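Local coordinates for galactose-binding like protein (Bacteroides thetaiotaomicron, PDB 7M1A), which probably binds carbohydrate, perhaps galactose-containing, through a calcium-containing, galactose-binding-like C-terminal domain of a SusE-like protein, with a possible degradative role, at residues D16-V29 / G44-F58. Residues are numbered along the deposited sequence; the frame is centred on the assembly and turned at random.
Sequences DSRVDSYDGKMEYV and GLHTGTGTKDGPAVF. With CA (calcium ion), chain F; EDO (1,2-ethanediol), chain D; EDO (1,2-ethanediol), chain E.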
# COMPACT_ATOMS: atom_id res chain seq x y z
N ASP A 16 -10.20 -4.37 -5.21
CA ASP A 16 -9.26 -5.27 -4.55
C ASP A 16 -9.65 -5.41 -3.08
O ASP A 16 -10.23 -4.51 -2.48
CB ASP A 16 -7.83 -4.75 -4.64
CG ASP A 16 -7.16 -4.92 -6.01
OD1 ASP A 16 -7.75 -5.63 -6.88
OD2 ASP A 16 -5.99 -4.55 -6.15
N SER A 17 -9.29 -6.56 -2.48
CA SER A 17 -9.52 -6.79 -1.06
C SER A 17 -8.46 -6.00 -0.27
O SER A 17 -7.28 -6.03 -0.60
CB SER A 17 -9.35 -8.26 -0.76
OG SER A 17 -10.42 -8.99 -1.38
N ARG A 18 -8.88 -5.39 0.84
CA ARG A 18 -7.92 -4.89 1.80
C ARG A 18 -7.27 -6.09 2.50
O ARG A 18 -7.90 -7.15 2.68
CB ARG A 18 -8.60 -4.00 2.84
CG ARG A 18 -9.08 -2.73 2.15
CD ARG A 18 -9.58 -1.71 3.12
NE ARG A 18 -10.05 -0.51 2.46
CZ ARG A 18 -9.47 0.67 2.41
NH1 ARG A 18 -8.21 0.81 2.81
NH2 ARG A 18 -10.14 1.65 1.87
N VAL A 19 -5.98 -5.95 2.84
CA VAL A 19 -5.24 -7.11 3.36
C VAL A 19 -4.62 -6.80 4.73
O VAL A 19 -3.58 -7.38 5.11
CB VAL A 19 -4.16 -7.62 2.37
CG1 VAL A 19 -4.79 -8.07 1.02
CG2 VAL A 19 -3.11 -6.52 2.05
N ASP A 20 -5.21 -5.82 5.44
CA ASP A 20 -4.58 -5.25 6.65
C ASP A 20 -5.28 -5.64 7.95
O ASP A 20 -5.08 -4.97 8.96
CB ASP A 20 -4.41 -3.73 6.49
CG ASP A 20 -3.53 -3.38 5.28
OD1 ASP A 20 -2.84 -4.20 4.67
OD2 ASP A 20 -3.50 -2.22 4.96
N SER A 21 -6.00 -6.77 7.94
CA SER A 21 -6.59 -7.25 9.19
C SER A 21 -5.46 -7.81 10.08
O SER A 21 -4.41 -8.23 9.62
CB SER A 21 -7.67 -8.27 8.90
OG SER A 21 -8.74 -7.68 8.17
N TYR A 22 -5.69 -7.82 11.40
CA TYR A 22 -4.75 -8.42 12.35
C TYR A 22 -3.37 -7.78 12.26
O TYR A 22 -2.33 -8.47 12.33
CB TYR A 22 -4.67 -9.93 12.23
CG TYR A 22 -5.99 -10.54 12.59
CD1 TYR A 22 -6.32 -10.76 13.91
CD2 TYR A 22 -6.88 -10.90 11.60
CE1 TYR A 22 -7.54 -11.32 14.24
CE2 TYR A 22 -8.09 -11.49 11.92
CZ TYR A 22 -8.44 -11.69 13.24
OH TYR A 22 -9.67 -12.19 13.59
N ASP A 23 -3.38 -6.45 12.02
CA ASP A 23 -2.10 -5.72 11.92
C ASP A 23 -1.28 -6.22 10.73
O ASP A 23 -0.06 -6.07 10.72
CB ASP A 23 -1.24 -5.86 13.22
CG ASP A 23 -1.89 -5.21 14.41
OD1 ASP A 23 -2.53 -4.16 14.22
OD2 ASP A 23 -1.66 -5.73 15.52
N GLY A 24 -1.97 -6.73 9.71
CA GLY A 24 -1.28 -7.17 8.50
C GLY A 24 -0.95 -6.01 7.57
O GLY A 24 -1.42 -4.90 7.76
N LYS A 25 -0.11 -6.31 6.58
CA LYS A 25 0.27 -5.33 5.56
C LYS A 25 0.86 -6.12 4.41
O LYS A 25 1.53 -7.14 4.56
CB LYS A 25 1.40 -4.40 6.07
CG LYS A 25 1.42 -3.13 5.23
CD LYS A 25 0.29 -2.17 5.49
CE LYS A 25 0.38 -1.01 4.46
NZ LYS A 25 0.40 -1.42 3.00
N MSE A 26 0.55 -5.68 3.19
CA MSE A 26 0.97 -6.43 2.02
C MSE A 26 2.50 -6.59 2.02
O MSE A 26 3.01 -7.65 1.65
CB MSE A 26 0.49 -5.81 0.69
CG MSE A 26 0.65 -6.92 -0.44
SE MSE A 26 0.13 -6.20 -2.19
CE MSE A 26 -1.77 -5.79 -1.79
N GLU A 27 3.24 -5.50 2.41
CA GLU A 27 4.70 -5.53 2.32
C GLU A 27 5.26 -6.63 3.22
O GLU A 27 6.39 -7.02 3.04
CB GLU A 27 5.25 -4.17 2.79
CG GLU A 27 5.03 -2.99 1.81
CD GLU A 27 3.68 -2.34 1.79
OE1 GLU A 27 2.72 -2.74 2.52
OE2 GLU A 27 3.61 -1.29 1.06
N TYR A 28 4.47 -7.11 4.19
CA TYR A 28 5.00 -8.17 5.05
C TYR A 28 5.16 -9.52 4.34
O TYR A 28 5.83 -10.41 4.93
CB TYR A 28 4.10 -8.30 6.30
CG TYR A 28 4.03 -7.09 7.21
CD1 TYR A 28 5.00 -6.07 7.18
CD2 TYR A 28 2.96 -6.93 8.07
CE1 TYR A 28 4.87 -4.98 8.01
CE2 TYR A 28 2.84 -5.87 8.97
CZ TYR A 28 3.84 -4.93 8.96
OH TYR A 28 3.69 -3.81 9.74
N VAL A 29 4.53 -9.68 3.14
CA VAL A 29 4.69 -10.96 2.44
C VAL A 29 5.86 -10.91 1.46
O VAL A 29 6.11 -11.88 0.79
CB VAL A 29 3.41 -11.48 1.79
CG1 VAL A 29 2.29 -11.60 2.83
CG2 VAL A 29 2.98 -10.71 0.54
N GLY A 44 2.41 -10.96 8.23
CA GLY A 44 1.90 -11.35 6.93
C GLY A 44 0.77 -10.41 6.52
O GLY A 44 0.66 -9.28 7.05
N LEU A 45 -0.06 -10.85 5.57
CA LEU A 45 -1.23 -10.12 5.19
C LEU A 45 -2.45 -10.95 5.55
O LEU A 45 -2.36 -12.19 5.74
CB LEU A 45 -1.22 -9.67 3.72
CG LEU A 45 -1.33 -10.76 2.64
CD1 LEU A 45 -2.75 -11.34 2.49
CD2 LEU A 45 -0.88 -10.19 1.29
N HIS A 46 -3.57 -10.25 5.70
CA HIS A 46 -4.78 -10.95 6.13
C HIS A 46 -6.01 -10.16 5.72
O HIS A 46 -6.10 -8.98 6.06
CB HIS A 46 -4.73 -11.09 7.67
CG HIS A 46 -5.65 -12.11 8.21
ND1 HIS A 46 -7.03 -12.20 7.87
CD2 HIS A 46 -5.39 -13.09 9.12
CE1 HIS A 46 -7.52 -13.24 8.56
NE2 HIS A 46 -6.54 -13.78 9.30
N THR A 47 -6.94 -10.76 4.95
CA THR A 47 -8.13 -10.02 4.51
C THR A 47 -9.27 -10.01 5.52
O THR A 47 -10.29 -9.38 5.23
CB THR A 47 -8.68 -10.63 3.21
OG1 THR A 47 -9.09 -11.99 3.41
CG2 THR A 47 -7.66 -10.61 2.09
N GLY A 48 -9.07 -10.67 6.70
CA GLY A 48 -10.14 -10.71 7.69
C GLY A 48 -10.98 -11.98 7.56
O GLY A 48 -10.60 -12.99 6.94
N THR A 49 -12.16 -11.94 8.19
CA THR A 49 -13.09 -13.07 8.22
C THR A 49 -14.49 -12.64 7.83
O THR A 49 -15.39 -13.43 8.00
CB THR A 49 -13.12 -13.71 9.61
OG1 THR A 49 -13.42 -12.73 10.62
CG2 THR A 49 -11.76 -14.27 10.00
N GLY A 50 -14.68 -11.43 7.33
CA GLY A 50 -15.99 -11.04 6.79
C GLY A 50 -16.33 -11.85 5.53
O GLY A 50 -15.45 -12.31 4.79
N THR A 51 -17.63 -12.01 5.27
CA THR A 51 -18.01 -12.82 4.12
C THR A 51 -17.87 -11.96 2.88
O THR A 51 -18.36 -10.83 2.87
CB THR A 51 -19.49 -13.24 4.21
OG1 THR A 51 -19.52 -14.10 5.37
CG2 THR A 51 -19.99 -13.89 2.95
N LYS A 52 -17.13 -12.47 1.88
CA LYS A 52 -16.96 -11.77 0.61
C LYS A 52 -17.94 -12.27 -0.44
O LYS A 52 -18.28 -13.46 -0.41
CB LYS A 52 -15.50 -11.85 0.12
CG LYS A 52 -14.53 -11.15 1.06
CD LYS A 52 -13.08 -11.21 0.55
CE LYS A 52 -12.11 -10.39 1.40
NZ LYS A 52 -12.47 -8.94 1.34
N ASP A 53 -18.18 -11.42 -1.44
CA ASP A 53 -19.02 -11.76 -2.59
C ASP A 53 -18.34 -12.71 -3.58
O ASP A 53 -19.00 -13.32 -4.44
CB ASP A 53 -19.49 -10.52 -3.40
CG ASP A 53 -20.55 -9.74 -2.68
OD1 ASP A 53 -21.11 -10.25 -1.67
OD2 ASP A 53 -20.83 -8.62 -3.16
N GLY A 54 -17.03 -12.79 -3.51
CA GLY A 54 -16.23 -13.56 -4.43
C GLY A 54 -14.81 -13.67 -3.92
O GLY A 54 -14.45 -13.06 -2.92
N PRO A 55 -13.97 -14.43 -4.66
CA PRO A 55 -12.55 -14.65 -4.31
C PRO A 55 -11.86 -13.35 -3.92
O PRO A 55 -11.98 -12.31 -4.61
CB PRO A 55 -11.99 -15.21 -5.62
CG PRO A 55 -13.14 -16.03 -6.22
CD PRO A 55 -14.38 -15.16 -5.88
N ALA A 56 -11.03 -13.39 -2.86
CA ALA A 56 -10.25 -12.21 -2.51
C ALA A 56 -9.22 -12.01 -3.62
O ALA A 56 -8.64 -12.94 -4.13
CB ALA A 56 -9.51 -12.39 -1.22
N VAL A 57 -8.97 -10.73 -3.95
CA VAL A 57 -8.00 -10.37 -4.98
C VAL A 57 -7.09 -9.26 -4.43
O VAL A 57 -7.59 -8.29 -3.92
CB VAL A 57 -8.70 -9.94 -6.30
CG1 VAL A 57 -7.73 -9.38 -7.32
CG2 VAL A 57 -9.58 -11.03 -6.85
N PHE A 58 -5.77 -9.37 -4.67
CA PHE A 58 -4.94 -8.20 -4.39
C PHE A 58 -3.81 -8.18 -5.44
O PHE A 58 -3.60 -9.15 -6.19
CB PHE A 58 -4.43 -8.22 -2.93
CG PHE A 58 -3.51 -9.34 -2.60
CD1 PHE A 58 -2.15 -9.31 -2.89
CD2 PHE A 58 -4.04 -10.54 -2.09
CE1 PHE A 58 -1.30 -10.38 -2.63
CE2 PHE A 58 -3.21 -11.63 -1.84
CZ PHE A 58 -1.85 -11.59 -2.15
CA CA F . 6.99 -12.28 5.47
C1 EDO D . -1.44 -10.51 9.58
O1 EDO D . -0.71 -10.02 10.69
C2 EDO D . -1.27 -11.94 9.66
O2 EDO D . -2.15 -12.42 10.64
C1 EDO E . -8.85 -15.55 11.65
O1 EDO E . -7.56 -15.57 11.08
C2 EDO E . -8.86 -16.23 13.00
O2 EDO E . -7.70 -15.75 13.57
O HOH W 1 -11.29 -8.69 -3.76
O HOH W 2 -10.55 -7.69 3.01
O HOH W 3 -11.36 -11.26 11.83
O HOH W 4 6.74 -12.05 7.79
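Tyr22 lays ring atom CD2 over one face of the His46 imidazole, almost above its centre and 3.6 Å from His46 CD2. The two planes meet at 47°, an oblique aromatic pair. The imidazole's rotation is fixed from its rim: Gly48 N donates to His46 ND1 close to the ring plane (2.8 Å), consistent with ND1 accepting and NE2 carrying the proton, and NE2 in turn donates to a 1,2-ethanediol, probably from the crystallisation liquor. Beneath this pair the backbones of Asp20 and His46 form a single beta bridge. His46 N points straight at Val19 O, although it lies above the carbonyl plane, while His46 O accepts from Ser21 N (2.9 Å).

Deeper in, Val19, Met26, Val29, Leu45 and Phe58 join the loop 16-29 to both strands of 44-58, with Phe170 of strand 169-176 packing behind. Met26, present as selenomethionine, leaves with CG anti to its backbone N and then turns about CG–SE (chi3 -62°), bringing CE to 3.7 Å from Phe58 CD1 and SE to 5.1 Å from the ring centroid, an oblique Met-aromatic contact. Val29 CG1 rests against Leu45 CG at 3.7 Å. Farther along, Ser17 N donates to Val57 O (2.8 Å), and a water links Arg18 O, Thr47 O and Lys52 NZ.

Lys25 N donates to Gly44 O, which also sits at the edge of the Tyr28 ring, 3.4 Å from CD2. Tyr28 O itself ligates calcium, alongside Asn31, Arg33, Thr171 and Glu172. The chemistry thus implies a division of labour: apolar groups and main-chain bonds tie the calcium-bearing turn to the beta-sandwich, while the imidazole keeps an N-H set to meet a hydroxyl, here that of the diol and perhaps, in use, a sugar's.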